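Local coordinates for protein formate dehydrogenase (Pyrobaculum aerophilum, PDB 1QP8) that binds NADPH and probably works as a dehydrogenase of the D-2-hydroxyacid family, interconverting 2-hydroxyacids and 2-keto acids such as glyoxylate or hydroxypyruvate, at residues A[53-58]-A[280-285]; A[92-97]-A[203-208]; A[97-102]-A[119-124]; A[171-176]-A[197-202]; A[215-220]-A[246-251]. All coordinates share one frame; numbering follows the deposited sequence.

Interaction 1 of 5, residues A[53-58]-A[280-285]; sequences FIQVVT and RNLITY
Two carbonyl oxygens hold NE2 of Gln-55: Val-56 O, at 3.0 Å from that nitrogen, and more weakly Gly-77 O. With the amide nitrogen pinned this way, OE1 is turned to helix 268-286, where Asn-281 ND2 donates to Gln-55 OE1 at 2.7 Å. The bond is nearly straight (169°), and the donor lies in the carbonyl plane on a lone pair. The two amides cross steeply, their planes 77° apart. Asn-281 OD1 in turn accepts from Arg-292 N, so both ends of each amide are engaged; a group with one donor end and one acceptor end suits such a buried spot.

This joins strand 54-55, paired in parallel with strand 75-76, to the last long helix of the chain. In this dehydrogenase family the chain typically returns from the coenzyme domain to complete the catalytic domain, and the helix is consistent with that return.

One turn further along the helix, Tyr-285 lies flat against Phe-53, with centroids 4.2 Å apart and planes at 6°. The rings are displaced so that CG of each sits over the centre of the other, and Phe-53 CB comes 3.7 Å from Tyr-285 CZ. Branched Leu-282 divides its methyls: CD1 meets the edge of the Phe-53 ring, while CD2 lies 4.0 Å from Gln-55 CB.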
# COMPACT_ATOMS: atom_id res chain seq x y z
N PHE A 53 -11.49 29.76 24.90
CA PHE A 53 -11.05 28.48 24.36
C PHE A 53 -11.54 28.30 22.94
O PHE A 53 -12.64 28.72 22.61
CB PHE A 53 -11.58 27.33 25.22
CG PHE A 53 -11.13 25.96 24.76
CD1 PHE A 53 -9.80 25.57 24.87
CD2 PHE A 53 -12.05 25.04 24.24
CE1 PHE A 53 -9.40 24.28 24.48
CE2 PHE A 53 -11.65 23.77 23.85
CZ PHE A 53 -10.32 23.39 23.97
N ILE A 54 -10.73 27.69 22.08
CA ILE A 54 -11.12 27.45 20.70
C ILE A 54 -10.72 26.04 20.28
O ILE A 54 -9.53 25.75 20.11
CB ILE A 54 -10.45 28.44 19.73
CG1 ILE A 54 -10.99 29.86 19.96
CG2 ILE A 54 -10.72 28.03 18.30
CD1 ILE A 54 -10.37 30.93 19.05
N GLN A 55 -11.72 25.17 20.12
CA GLN A 55 -11.48 23.80 19.71
C GLN A 55 -11.62 23.74 18.21
O GLN A 55 -12.70 24.05 17.67
CB GLN A 55 -12.49 22.84 20.32
CG GLN A 55 -12.34 21.40 19.85
CD GLN A 55 -11.02 20.78 20.28
OE1 GLN A 55 -10.74 20.66 21.48
NE2 GLN A 55 -10.19 20.40 19.30
N VAL A 56 -10.55 23.33 17.53
CA VAL A 56 -10.57 23.21 16.09
C VAL A 56 -10.80 21.75 15.71
O VAL A 56 -10.27 20.84 16.34
CB VAL A 56 -9.23 23.68 15.47
CG1 VAL A 56 -9.34 23.67 13.94
CG2 VAL A 56 -8.87 25.08 15.97
N VAL A 57 -11.60 21.53 14.68
CA VAL A 57 -11.92 20.19 14.21
C VAL A 57 -10.78 19.54 13.42
O VAL A 57 -10.55 18.34 13.52
CB VAL A 57 -13.17 20.22 13.32
CG1 VAL A 57 -13.67 18.80 13.07
CG2 VAL A 57 -14.25 21.06 13.99
N THR A 58 -10.08 20.33 12.62
CA THR A 58 -8.98 19.81 11.81
C THR A 58 -7.74 19.45 12.64
O THR A 58 -7.60 19.85 13.80
CB THR A 58 -8.55 20.84 10.77
OG1 THR A 58 -8.07 22.01 11.44
CG2 THR A 58 -9.73 21.22 9.88
N ARG A 280 -15.47 15.69 22.18
CA ARG A 280 -15.07 15.07 23.44
C ARG A 280 -14.00 15.88 24.15
O ARG A 280 -14.00 15.98 25.37
CB ARG A 280 -14.59 13.64 23.21
CG ARG A 280 -15.67 12.77 22.61
CD ARG A 280 -15.46 11.29 22.84
NE ARG A 280 -16.24 10.51 21.89
CZ ARG A 280 -15.86 10.25 20.64
NH1 ARG A 280 -14.69 10.70 20.20
NH2 ARG A 280 -16.65 9.57 19.83
N ASN A 281 -13.10 16.48 23.39
CA ASN A 281 -12.02 17.25 23.98
C ASN A 281 -12.54 18.54 24.57
O ASN A 281 -12.05 19.04 25.60
CB ASN A 281 -10.98 17.55 22.92
CG ASN A 281 -9.67 18.01 23.52
OD1 ASN A 281 -9.10 17.32 24.37
ND2 ASN A 281 -9.18 19.17 23.09
N LEU A 282 -13.54 19.09 23.92
CA LEU A 282 -14.13 20.33 24.33
C LEU A 282 -14.85 20.13 25.65
O LEU A 282 -14.81 20.99 26.54
CB LEU A 282 -15.08 20.78 23.23
CG LEU A 282 -15.81 22.10 23.27
CD1 LEU A 282 -14.93 23.13 23.87
CD2 LEU A 282 -16.22 22.47 21.83
N ILE A 283 -15.50 18.98 25.79
CA ILE A 283 -16.24 18.67 27.00
C ILE A 283 -15.33 18.48 28.19
O ILE A 283 -15.68 18.88 29.31
CB ILE A 283 -17.11 17.41 26.79
CG1 ILE A 283 -18.20 17.73 25.77
CG2 ILE A 283 -17.74 16.98 28.09
CD1 ILE A 283 -18.99 16.53 25.34
N THR A 284 -14.16 17.85 27.98
CA THR A 284 -13.25 17.67 29.10
C THR A 284 -12.73 19.04 29.50
O THR A 284 -12.40 19.28 30.65
CB THR A 284 -12.06 16.75 28.79
OG1 THR A 284 -10.84 17.44 29.08
CG2 THR A 284 -12.08 16.28 27.34
N TYR A 285 -12.66 19.95 28.54
CA TYR A 285 -12.25 21.30 28.87
C TYR A 285 -13.37 21.88 29.72
O TYR A 285 -13.15 22.44 30.79
CB TYR A 285 -12.09 22.15 27.63
CG TYR A 285 -12.15 23.63 27.96
CD1 TYR A 285 -11.02 24.28 28.46
CD2 TYR A 285 -13.34 24.34 27.83
CE1 TYR A 285 -11.08 25.62 28.83
CE2 TYR A 285 -13.41 25.67 28.20
CZ TYR A 285 -12.28 26.30 28.70
OH TYR A 285 -12.34 27.63 29.06

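Interaction 2 of 5, residues A[92-97]-A[203-208]; sequences ALLLAP and DAVFVN
Helix 83-98 packs against the six-stranded parallel sheet of the Rossmann-type coenzyme domain, and residues 92-97 run almost antiparallel to strand 205-208, at 156° with the axes 8.4 Å apart. No hydrogen bond crosses; aliphatic branches do all the work.

Leu-94 shows how. At its root, CA meets Val-207 CG2 at 3.6 Å, and CB keeps to the same methyl at 3.8 Å. CG stands anti to the backbone N (chi1 167°), which turns the chain along the strand. At the tip, CD1 of Leu-94 reaches Val-205 CG1 at 3.8 Å while still lying 4.1 Å from Val-207 CG2. The leucine therefore spans two valines two residues apart on the same side of the strand, and its side chain also touches Ala-177 of the adjoining strand. Beta-branched valine fits here because its two methyls spread over separate partners: CG2 of Val-207 takes Leu-94, and CG1 takes Leu-93 CB at 3.9 Å. In place of Val-207, an alanine here would remove both methyls and would probably loosen the helix over the middle of the strand.

Leu-95, which leaves the helix away from the strand, packs on Ala-92 of the second subunit, and Ala-96 packs on Ala-96 of that subunit, so the helix lies between sheet and dimer partner. Leu-93 also comes within about 4 Å, side chain to side chain, of the NADPH-binding Asp-235. Its tip, CD1, ends 4.3 Å from the carbonyl oxygen of Asn-208.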
# COMPACT_ATOMS: atom_id res chain seq x y z
N ALA A 92 -0.74 4.08 0.44
CA ALA A 92 -1.26 3.90 -0.91
C ALA A 92 -0.53 4.87 -1.81
O ALA A 92 -0.04 4.50 -2.87
CB ALA A 92 -2.75 4.20 -0.94
N LEU A 93 -0.44 6.11 -1.37
CA LEU A 93 0.25 7.13 -2.14
C LEU A 93 1.68 6.73 -2.42
O LEU A 93 2.26 7.12 -3.43
CB LEU A 93 0.26 8.47 -1.42
CG LEU A 93 -0.77 9.49 -1.91
CD1 LEU A 93 -0.51 10.83 -1.25
CD2 LEU A 93 -0.68 9.61 -3.44
N LEU A 94 2.26 5.95 -1.53
CA LEU A 94 3.63 5.51 -1.69
C LEU A 94 3.75 4.29 -2.60
O LEU A 94 4.46 4.31 -3.61
CB LEU A 94 4.23 5.21 -0.33
CG LEU A 94 5.56 4.45 -0.31
CD1 LEU A 94 6.63 5.27 -1.01
CD2 LEU A 94 5.95 4.14 1.14
N LEU A 95 3.05 3.23 -2.24
CA LEU A 95 3.12 1.99 -2.99
C LEU A 95 2.64 2.06 -4.45
O LEU A 95 3.17 1.35 -5.29
CB LEU A 95 2.34 0.89 -2.26
CG LEU A 95 2.66 0.63 -0.78
CD1 LEU A 95 1.88 -0.58 -0.30
CD2 LEU A 95 4.14 0.38 -0.63
N ALA A 96 1.65 2.89 -4.74
CA ALA A 96 1.13 2.98 -6.11
C ALA A 96 2.24 3.30 -7.09
O ALA A 96 2.40 2.60 -8.09
CB ALA A 96 0.02 4.02 -6.21
N PRO A 97 3.00 4.37 -6.84
CA PRO A 97 4.09 4.74 -7.74
C PRO A 97 5.34 3.90 -7.45
O PRO A 97 6.07 3.51 -8.36
CB PRO A 97 4.36 6.22 -7.42
CG PRO A 97 3.31 6.62 -6.40
CD PRO A 97 2.83 5.36 -5.76
N ASP A 203 16.04 7.99 -8.08
CA ASP A 203 14.93 7.11 -8.36
C ASP A 203 13.83 7.19 -7.29
O ASP A 203 12.78 6.55 -7.40
CB ASP A 203 15.49 5.70 -8.46
CG ASP A 203 14.42 4.68 -8.62
OD1 ASP A 203 13.69 4.74 -9.63
OD2 ASP A 203 14.30 3.82 -7.72
N ALA A 204 14.07 8.00 -6.26
CA ALA A 204 13.15 8.14 -5.13
C ALA A 204 11.72 8.60 -5.38
O ALA A 204 11.40 9.24 -6.38
CB ALA A 204 13.77 9.04 -4.07
N VAL A 205 10.88 8.27 -4.40
CA VAL A 205 9.46 8.57 -4.36
C VAL A 205 9.22 9.40 -3.10
O VAL A 205 9.33 8.88 -2.00
CB VAL A 205 8.65 7.28 -4.17
CG1 VAL A 205 7.20 7.63 -3.89
CG2 VAL A 205 8.80 6.39 -5.38
N PHE A 206 8.86 10.66 -3.25
CA PHE A 206 8.61 11.51 -2.09
C PHE A 206 7.11 11.67 -1.90
O PHE A 206 6.45 12.24 -2.75
CB PHE A 206 9.23 12.89 -2.29
CG PHE A 206 9.16 13.76 -1.08
CD1 PHE A 206 10.26 13.89 -0.24
CD2 PHE A 206 7.99 14.43 -0.76
CE1 PHE A 206 10.19 14.68 0.91
CE2 PHE A 206 7.90 15.22 0.39
CZ PHE A 206 9.00 15.35 1.22
N VAL A 207 6.59 11.20 -0.78
CA VAL A 207 5.16 11.32 -0.50
C VAL A 207 4.84 12.44 0.51
O VAL A 207 5.35 12.43 1.63
CB VAL A 207 4.61 10.01 0.06
CG1 VAL A 207 3.17 10.19 0.51
CG2 VAL A 207 4.73 8.91 -1.00
N ASN A 208 4.02 13.42 0.12
CA ASN A 208 3.65 14.46 1.07
C ASN A 208 2.19 14.32 1.42
O ASN A 208 1.34 14.28 0.54
CB ASN A 208 3.87 15.86 0.52
CG ASN A 208 3.61 16.93 1.57
OD1 ASN A 208 3.73 16.68 2.77
ND2 ASN A 208 3.25 18.13 1.12

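Interaction 3 of 5, residues A[97-102]-A[119-124]; sequences PYKRII and IPLIQG
Ile-119 opens the run 119-124 with its CG2 methyl 3.9 Å from Lys-99 O, against the bend between two helices. Pro-120 follows and touches two flat groups with neighbouring atoms of its ring. Its CB lies over one face of the Tyr-98 ring, a CH-pi contact with 4.0 Å to the centroid, while its CG sits over the centre of the Arg-100 guanidinium, 3.5 Å from CZ. A compact, rigid proline ring suits a corner where two flat groups meet it. Its carbonyl O accepts from Lys-99 NZ at 3.1 Å, in the carbonyl plane; the stronger partner of that ammonium is Glu-88 of the second subunit. At Leu-121 the backbone again accepts: Tyr-98 OH donates to Leu-121 O at 2.7 Å, from above the carbonyl plane. Ile-122 then brings CG1 to Tyr-98 CE2 at 3.5 Å.

Arg-100 stands right before helix 101-109 with positive phi (59°), and its chain bends at chi2 and chi3. NE donates almost straight (164°) to Pro-97 O at 3.3 Å, in the guanidinium plane, which fixes the flat group under Pro-120. NH1 has a long, weak ion pair with Asp-203. A serine here would lose both the platform and the NE bond, and would probably leave Pro-120 less firmly seated.

Glu-88 of the second subunit also receives the N-H of Ile-122. The run 119-124 thus closes over the junction of helices 83-98 and 101-109, with Ile-122 resting on Leu-95 of helix 83-98, and leads on to strand 126-130.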
# COMPACT_ATOMS: atom_id res chain seq x y z
N PRO A 97 3.00 4.37 -6.84
CA PRO A 97 4.09 4.74 -7.74
C PRO A 97 5.34 3.90 -7.45
O PRO A 97 6.07 3.51 -8.36
CB PRO A 97 4.36 6.22 -7.42
CG PRO A 97 3.31 6.62 -6.40
CD PRO A 97 2.83 5.36 -5.76
N TYR A 98 5.58 3.63 -6.16
CA TYR A 98 6.76 2.86 -5.75
C TYR A 98 6.82 1.49 -6.39
O TYR A 98 7.79 1.17 -7.06
CB TYR A 98 6.80 2.71 -4.24
CG TYR A 98 8.16 2.28 -3.72
CD1 TYR A 98 9.17 3.22 -3.51
CD2 TYR A 98 8.43 0.95 -3.43
CE1 TYR A 98 10.41 2.84 -3.03
CE2 TYR A 98 9.67 0.55 -2.95
CZ TYR A 98 10.67 1.50 -2.75
OH TYR A 98 11.92 1.11 -2.31
N LYS A 99 5.81 0.67 -6.17
CA LYS A 99 5.83 -0.66 -6.76
C LYS A 99 5.49 -0.60 -8.25
O LYS A 99 5.23 -1.63 -8.89
CB LYS A 99 4.85 -1.59 -6.02
CG LYS A 99 5.13 -1.72 -4.53
CD LYS A 99 6.45 -2.41 -4.26
CE LYS A 99 6.31 -3.92 -4.36
NZ LYS A 99 7.63 -4.62 -4.27
N ARG A 100 5.50 0.62 -8.79
CA ARG A 100 5.25 0.86 -10.21
C ARG A 100 3.88 0.35 -10.69
O ARG A 100 3.72 -0.01 -11.87
CB ARG A 100 6.36 0.19 -11.02
CG ARG A 100 7.76 0.29 -10.38
CD ARG A 100 8.55 1.51 -10.83
NE ARG A 100 8.85 2.43 -9.74
CZ ARG A 100 10.07 2.90 -9.48
NH1 ARG A 100 11.11 2.53 -10.23
NH2 ARG A 100 10.26 3.77 -8.49
N ILE A 101 2.89 0.31 -9.81
CA ILE A 101 1.56 -0.15 -10.20
C ILE A 101 0.94 0.79 -11.25
O ILE A 101 0.48 0.35 -12.31
CB ILE A 101 0.61 -0.21 -9.00
CG1 ILE A 101 1.12 -1.21 -7.96
CG2 ILE A 101 -0.78 -0.60 -9.48
CD1 ILE A 101 1.04 -2.66 -8.39
N ILE A 102 0.92 2.09 -10.94
CA ILE A 102 0.34 3.06 -11.85
C ILE A 102 1.01 3.01 -13.21
O ILE A 102 0.33 2.98 -14.24
CB ILE A 102 0.49 4.48 -11.34
CG1 ILE A 102 -0.48 4.75 -10.20
CG2 ILE A 102 0.18 5.45 -12.46
CD1 ILE A 102 -0.33 6.13 -9.61
N ILE A 119 10.93 -3.46 -10.55
CA ILE A 119 10.09 -3.16 -9.40
C ILE A 119 10.90 -3.06 -8.12
O ILE A 119 11.49 -4.04 -7.68
CB ILE A 119 9.00 -4.22 -9.30
CG1 ILE A 119 8.16 -4.13 -10.58
CG2 ILE A 119 8.16 -4.01 -8.06
CD1 ILE A 119 7.01 -5.06 -10.64
N PRO A 120 10.96 -1.87 -7.52
CA PRO A 120 11.71 -1.66 -6.29
C PRO A 120 11.16 -2.48 -5.17
O PRO A 120 9.98 -2.85 -5.18
CB PRO A 120 11.50 -0.18 -5.99
CG PRO A 120 11.33 0.42 -7.33
CD PRO A 120 10.42 -0.60 -8.01
N LEU A 121 12.00 -2.79 -4.20
CA LEU A 121 11.54 -3.54 -3.05
C LEU A 121 11.54 -2.56 -1.89
O LEU A 121 12.26 -1.57 -1.89
CB LEU A 121 12.46 -4.73 -2.77
CG LEU A 121 11.82 -6.09 -3.05
CD1 LEU A 121 11.11 -6.08 -4.40
CD2 LEU A 121 12.87 -7.17 -3.03
N ILE A 122 10.68 -2.81 -0.91
CA ILE A 122 10.61 -1.95 0.25
C ILE A 122 11.58 -2.53 1.27
O ILE A 122 12.35 -1.81 1.92
CB ILE A 122 9.16 -1.88 0.77
CG1 ILE A 122 8.41 -0.80 -0.02
CG2 ILE A 122 9.12 -1.61 2.28
CD1 ILE A 122 6.99 -0.61 0.39
N GLN A 123 11.55 -3.86 1.36
CA GLN A 123 12.42 -4.60 2.26
C GLN A 123 13.87 -4.11 2.14
O GLN A 123 14.39 -3.96 1.03
CB GLN A 123 12.36 -6.08 1.92
CG GLN A 123 12.29 -7.00 3.11
CD GLN A 123 13.22 -8.18 2.97
OE1 GLN A 123 14.43 -8.05 3.15
NE2 GLN A 123 12.66 -9.34 2.62
N GLY A 124 14.50 -3.86 3.28
CA GLY A 124 15.88 -3.40 3.28
C GLY A 124 16.11 -2.05 2.63
O GLY A 124 17.24 -1.71 2.28

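Interaction 4 of 5, residues A[171-176]-A[197-202]; sequences ALREAR and LALMAE
The guanidinium of Arg-173 has Leu-199 CD1 over one face, 4.3 Å above its plane and shifted toward the rim. That of Arg-176 is met at its edge instead, Ala-201 CB standing 4.0 Å from NH1, while NH2 makes a salt bridge with Asp-203. The long aliphatic arms and flat ends of the arginines suit these outer positions, where apolar side chains and solvent meet.

Beneath them the backbones hold each other. Leu-199 O accepts from Glu-174 N at 2.6 Å, and Ala-175 O accepts from Ala-201 N at 3.0 Å, the latter almost straight (175°). In both bonds the donor stands above the carbonyl plane. A type II turn, Leu-172 to Ala-175, thereby faces a type I turn, Leu-197 to selenomethionine Met-200. These are connections of the Rossmann-type fold, leading from helices 169-172 and 194-197 into the neighbouring parallel strands 177-180 and 205-208.

Met-200, long and unbranched, runs alongside Leu-172 toward strand 205-208. Its CG lies 3.9 Å from Leu-172 CB, its end packs on Phe-206, and its CA approaches Leu-172 O at 3.4 Å as a C-H...O contact.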
# COMPACT_ATOMS: atom_id res chain seq x y z
N ALA A 171 18.14 11.64 6.66
CA ALA A 171 16.91 10.85 6.73
C ALA A 171 16.55 10.70 5.27
O ALA A 171 16.02 9.68 4.83
CB ALA A 171 15.82 11.63 7.46
N LEU A 172 16.87 11.75 4.53
CA LEU A 172 16.64 11.81 3.10
C LEU A 172 17.88 11.29 2.36
O LEU A 172 17.78 10.83 1.23
CB LEU A 172 16.35 13.26 2.68
CG LEU A 172 15.16 13.99 3.32
CD1 LEU A 172 15.06 15.35 2.69
CD2 LEU A 172 13.85 13.24 3.10
N ARG A 173 19.04 11.36 3.01
CA ARG A 173 20.29 10.90 2.41
C ARG A 173 20.15 9.53 1.78
O ARG A 173 19.87 8.55 2.47
CB ARG A 173 21.43 10.86 3.43
CG ARG A 173 22.07 12.22 3.67
CD ARG A 173 23.54 12.14 4.08
NE ARG A 173 24.22 13.37 3.67
CZ ARG A 173 24.01 14.56 4.22
NH1 ARG A 173 23.17 14.69 5.24
NH2 ARG A 173 24.61 15.64 3.72
N GLU A 174 20.34 9.48 0.47
CA GLU A 174 20.24 8.24 -0.29
C GLU A 174 18.98 7.45 0.06
O GLU A 174 18.94 6.23 -0.09
CB GLU A 174 21.46 7.37 -0.03
CG GLU A 174 22.77 8.00 -0.43
CD GLU A 174 23.95 7.15 -0.02
OE1 GLU A 174 24.12 6.93 1.20
OE2 GLU A 174 24.70 6.71 -0.92
N ALA A 175 17.96 8.15 0.54
CA ALA A 175 16.72 7.47 0.87
C ALA A 175 15.99 7.19 -0.45
O ALA A 175 16.06 7.99 -1.40
CB ALA A 175 15.88 8.33 1.78
N ARG A 176 15.32 6.04 -0.52
CA ARG A 176 14.59 5.68 -1.73
C ARG A 176 13.15 6.14 -1.66
O ARG A 176 12.40 6.03 -2.63
CB ARG A 176 14.66 4.18 -2.00
CG ARG A 176 16.03 3.76 -2.50
CD ARG A 176 16.22 2.25 -2.66
NE ARG A 176 15.61 1.66 -3.86
CZ ARG A 176 15.45 2.28 -5.03
NH1 ARG A 176 15.82 3.55 -5.20
NH2 ARG A 176 14.94 1.61 -6.06
N LEU A 197 16.08 17.47 -0.93
CA LEU A 197 15.42 16.50 -1.79
C LEU A 197 16.47 15.79 -2.65
O LEU A 197 16.44 14.56 -2.79
CB LEU A 197 14.42 17.21 -2.71
CG LEU A 197 13.18 17.84 -2.09
CD1 LEU A 197 12.45 18.68 -3.14
CD2 LEU A 197 12.28 16.74 -1.56
N ALA A 198 17.38 16.58 -3.20
CA ALA A 198 18.45 16.07 -4.06
C ALA A 198 19.39 15.07 -3.38
O ALA A 198 20.22 14.46 -4.04
CB ALA A 198 19.25 17.23 -4.60
N LEU A 199 19.26 14.91 -2.07
CA LEU A 199 20.09 13.97 -1.33
C LEU A 199 19.50 12.58 -1.46
O LEU A 199 20.14 11.57 -1.12
CB LEU A 199 20.16 14.37 0.14
CG LEU A 199 20.60 15.81 0.43
CD1 LEU A 199 20.56 16.06 1.94
CD2 LEU A 199 21.99 16.05 -0.12
N MSE A 200 18.26 12.51 -1.94
CA MSE A 200 17.60 11.23 -2.10
C MSE A 200 18.09 10.56 -3.36
O MSE A 200 18.83 11.15 -4.13
CB MSE A 200 16.09 11.42 -2.18
CG MSE A 200 15.45 11.91 -0.89
SE MSE A 200 13.65 11.92 -1.00
CE MSE A 200 13.43 13.56 -1.73
N ALA A 201 17.69 9.31 -3.57
CA ALA A 201 18.07 8.57 -4.75
C ALA A 201 17.42 9.26 -5.96
O ALA A 201 16.32 9.79 -5.84
CB ALA A 201 17.59 7.14 -4.64
N GLU A 202 18.08 9.24 -7.11
CA GLU A 202 17.49 9.89 -8.28
C GLU A 202 16.25 9.14 -8.71
O GLU A 202 15.48 9.60 -9.55
CB GLU A 202 18.49 9.95 -9.43
CG GLU A 202 19.66 10.87 -9.14
CD GLU A 202 20.21 11.52 -10.40
OE1 GLU A 202 20.58 10.78 -11.33
OE2 GLU A 202 20.28 12.77 -10.46

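Interaction 5 of 5, residues A[215-220]-A[246-251]; sequences LDRDGV and DAEFFS
One guanidinium is shared by two carboxylates while the edge of a phenyl ring stands over one of its faces. Arg-217, near the start of helix 217-226, sends its chain out anti to the backbone N (chi1 -156°) and bends at chi3, so that its two terminal nitrogens face different acids. NH1 pairs with Asp-246 OD1 in a salt bridge, although the exact places of these two atoms are less certain, and makes a weak bond to Lys-245 O. NH2 pairs with Glu-248 OE2 at 2.6 Å; the oxygen lies at the guanidinium edge, but the N-H points poorly at it (116°), so the hydrogen bond is weak and the attraction is probably mainly that of the charges. Arginine suits the place because its planar, two-pronged end can serve both acids. The shared positive charge would probably stabilise the ionised form of both.

Below, Phe-249 stands nearly upright to the guanidinium, planes 84° apart, with CE1 over one face and 3.7 Å from NE. Its CZ lies at 3.7 Å from Arg-217 O, and CE2 meets Val-220 CG1, also at 3.7 Å, one turn along the helix. Trp-238 and Leu-221 add to the ring's surroundings.

Asp-246 is steadied from behind, its OD2 accepting from Gly-239 N. At the other helix start, Asp-216 OD2 caps Gly-219 N weakly; glycine suits position 219, where a CB would lie close to that oxygen.

Helix 217-226 is the crossover helix between strands 205-208 and 231-234, and helix 247-250 lies between 231-234 and 255-257: the pairing of successive helices beside the parallel sheet of a Rossmann-type domain.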
# COMPACT_ATOMS: atom_id res chain seq x y z
N LEU A 215 7.33 22.20 2.07
CA LEU A 215 8.29 21.97 0.99
C LEU A 215 8.38 23.24 0.17
O LEU A 215 7.36 23.88 -0.12
CB LEU A 215 7.80 20.85 0.09
CG LEU A 215 7.59 19.47 0.70
CD1 LEU A 215 6.39 18.78 0.05
CD2 LEU A 215 8.86 18.65 0.51
N ASP A 216 9.59 23.63 -0.21
CA ASP A 216 9.76 24.81 -1.03
C ASP A 216 9.23 24.43 -2.40
O ASP A 216 9.85 23.62 -3.11
CB ASP A 216 11.24 25.20 -1.08
CG ASP A 216 11.58 26.15 -2.21
OD1 ASP A 216 10.84 27.13 -2.46
OD2 ASP A 216 12.62 25.91 -2.86
N ARG A 217 8.08 24.99 -2.76
CA ARG A 217 7.45 24.69 -4.04
C ARG A 217 8.42 24.71 -5.23
O ARG A 217 8.43 23.79 -6.04
CB ARG A 217 6.29 25.65 -4.30
CG ARG A 217 5.29 25.05 -5.24
CD ARG A 217 4.28 26.05 -5.75
NE ARG A 217 4.43 26.21 -7.19
CZ ARG A 217 3.42 26.32 -8.04
NH1 ARG A 217 2.18 26.27 -7.59
NH2 ARG A 217 3.64 26.45 -9.34
N ASP A 218 9.24 25.75 -5.32
CA ASP A 218 10.19 25.83 -6.42
C ASP A 218 11.18 24.67 -6.45
O ASP A 218 11.57 24.21 -7.53
CB ASP A 218 10.95 27.15 -6.37
CG ASP A 218 10.18 28.28 -7.01
OD1 ASP A 218 8.98 28.09 -7.28
OD2 ASP A 218 10.77 29.35 -7.24
N GLY A 219 11.58 24.20 -5.28
CA GLY A 219 12.53 23.10 -5.21
C GLY A 219 11.97 21.84 -5.79
O GLY A 219 12.62 21.18 -6.59
N VAL A 220 10.74 21.50 -5.38
CA VAL A 220 10.06 20.30 -5.86
C VAL A 220 10.00 20.30 -7.38
O VAL A 220 10.40 19.35 -8.05
CB VAL A 220 8.61 20.25 -5.37
CG1 VAL A 220 8.06 18.85 -5.56
CG2 VAL A 220 8.52 20.72 -3.92
N ASP A 246 -1.64 24.81 -8.94
CA ASP A 246 -0.55 23.84 -9.00
C ASP A 246 -0.66 22.89 -10.20
O ASP A 246 -0.02 21.84 -10.25
CB ASP A 246 -0.51 23.02 -7.71
CG ASP A 246 -0.06 23.85 -6.51
OD1 ASP A 246 0.78 24.74 -6.72
OD2 ASP A 246 -0.52 23.59 -5.37
N ALA A 247 -1.46 23.29 -11.18
CA ALA A 247 -1.66 22.48 -12.37
C ALA A 247 -0.36 22.15 -13.09
O ALA A 247 -0.26 21.11 -13.74
CB ALA A 247 -2.59 23.21 -13.30
N GLU A 248 0.63 23.02 -12.99
CA GLU A 248 1.88 22.72 -13.67
C GLU A 248 2.54 21.47 -13.11
O GLU A 248 3.44 20.91 -13.73
CB GLU A 248 2.85 23.89 -13.57
CG GLU A 248 3.12 24.39 -12.19
CD GLU A 248 3.89 25.69 -12.23
OE1 GLU A 248 5.07 25.67 -12.65
OE2 GLU A 248 3.32 26.74 -11.88
N PHE A 249 2.11 21.04 -11.92
CA PHE A 249 2.68 19.84 -11.34
C PHE A 249 1.97 18.63 -11.91
O PHE A 249 2.59 17.64 -12.30
CB PHE A 249 2.54 19.83 -9.82
CG PHE A 249 3.64 20.56 -9.08
CD1 PHE A 249 3.55 21.92 -8.83
CD2 PHE A 249 4.78 19.88 -8.67
CE1 PHE A 249 4.58 22.60 -8.18
CE2 PHE A 249 5.81 20.55 -8.02
CZ PHE A 249 5.71 21.91 -7.78
N PHE A 250 0.65 18.73 -11.99
CA PHE A 250 -0.18 17.64 -12.48
C PHE A 250 0.13 17.20 -13.91
O PHE A 250 -0.15 16.06 -14.30
CB PHE A 250 -1.65 18.03 -12.34
CG PHE A 250 -1.99 18.62 -11.00
CD1 PHE A 250 -2.96 19.62 -10.89
CD2 PHE A 250 -1.29 18.24 -9.86
CE1 PHE A 250 -3.21 20.23 -9.67
CE2 PHE A 250 -1.54 18.84 -8.64
CZ PHE A 250 -2.50 19.85 -8.54
N SER A 251 0.73 18.09 -14.70
CA SER A 251 1.05 17.76 -16.08
C SER A 251 2.43 17.13 -16.19
O SER A 251 2.90 16.79 -17.30
CB SER A 251 1.00 19.00 -16.96
OG SER A 251 1.98 19.91 -16.52

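Overall arrangement
Interaction 1 stands apart, in the catalytic domain, its centre 34 to 40 Å from those of the others, which all lie in the coenzyme domain. Its Gln-55 side chain is about 11 Å from the bound NADPH. Interaction 2 is the hub of the rest. It shares Pro-97 with interaction 3 (centres 9 Å apart). Interaction 4 joins it through a probable hydrogen bond, Val-205 N to Arg-176 O at 3.2 Å, and Phe-206 of interaction 2 packs on Leu-215 of interaction 5. Of these four, interaction 2 approaches the coenzyme most closely, Asn-208 lying about 7 Å from NADPH. Interactions 2, 3 and 5 also touch the second subunit, whereas interactions 1 and 4 do not.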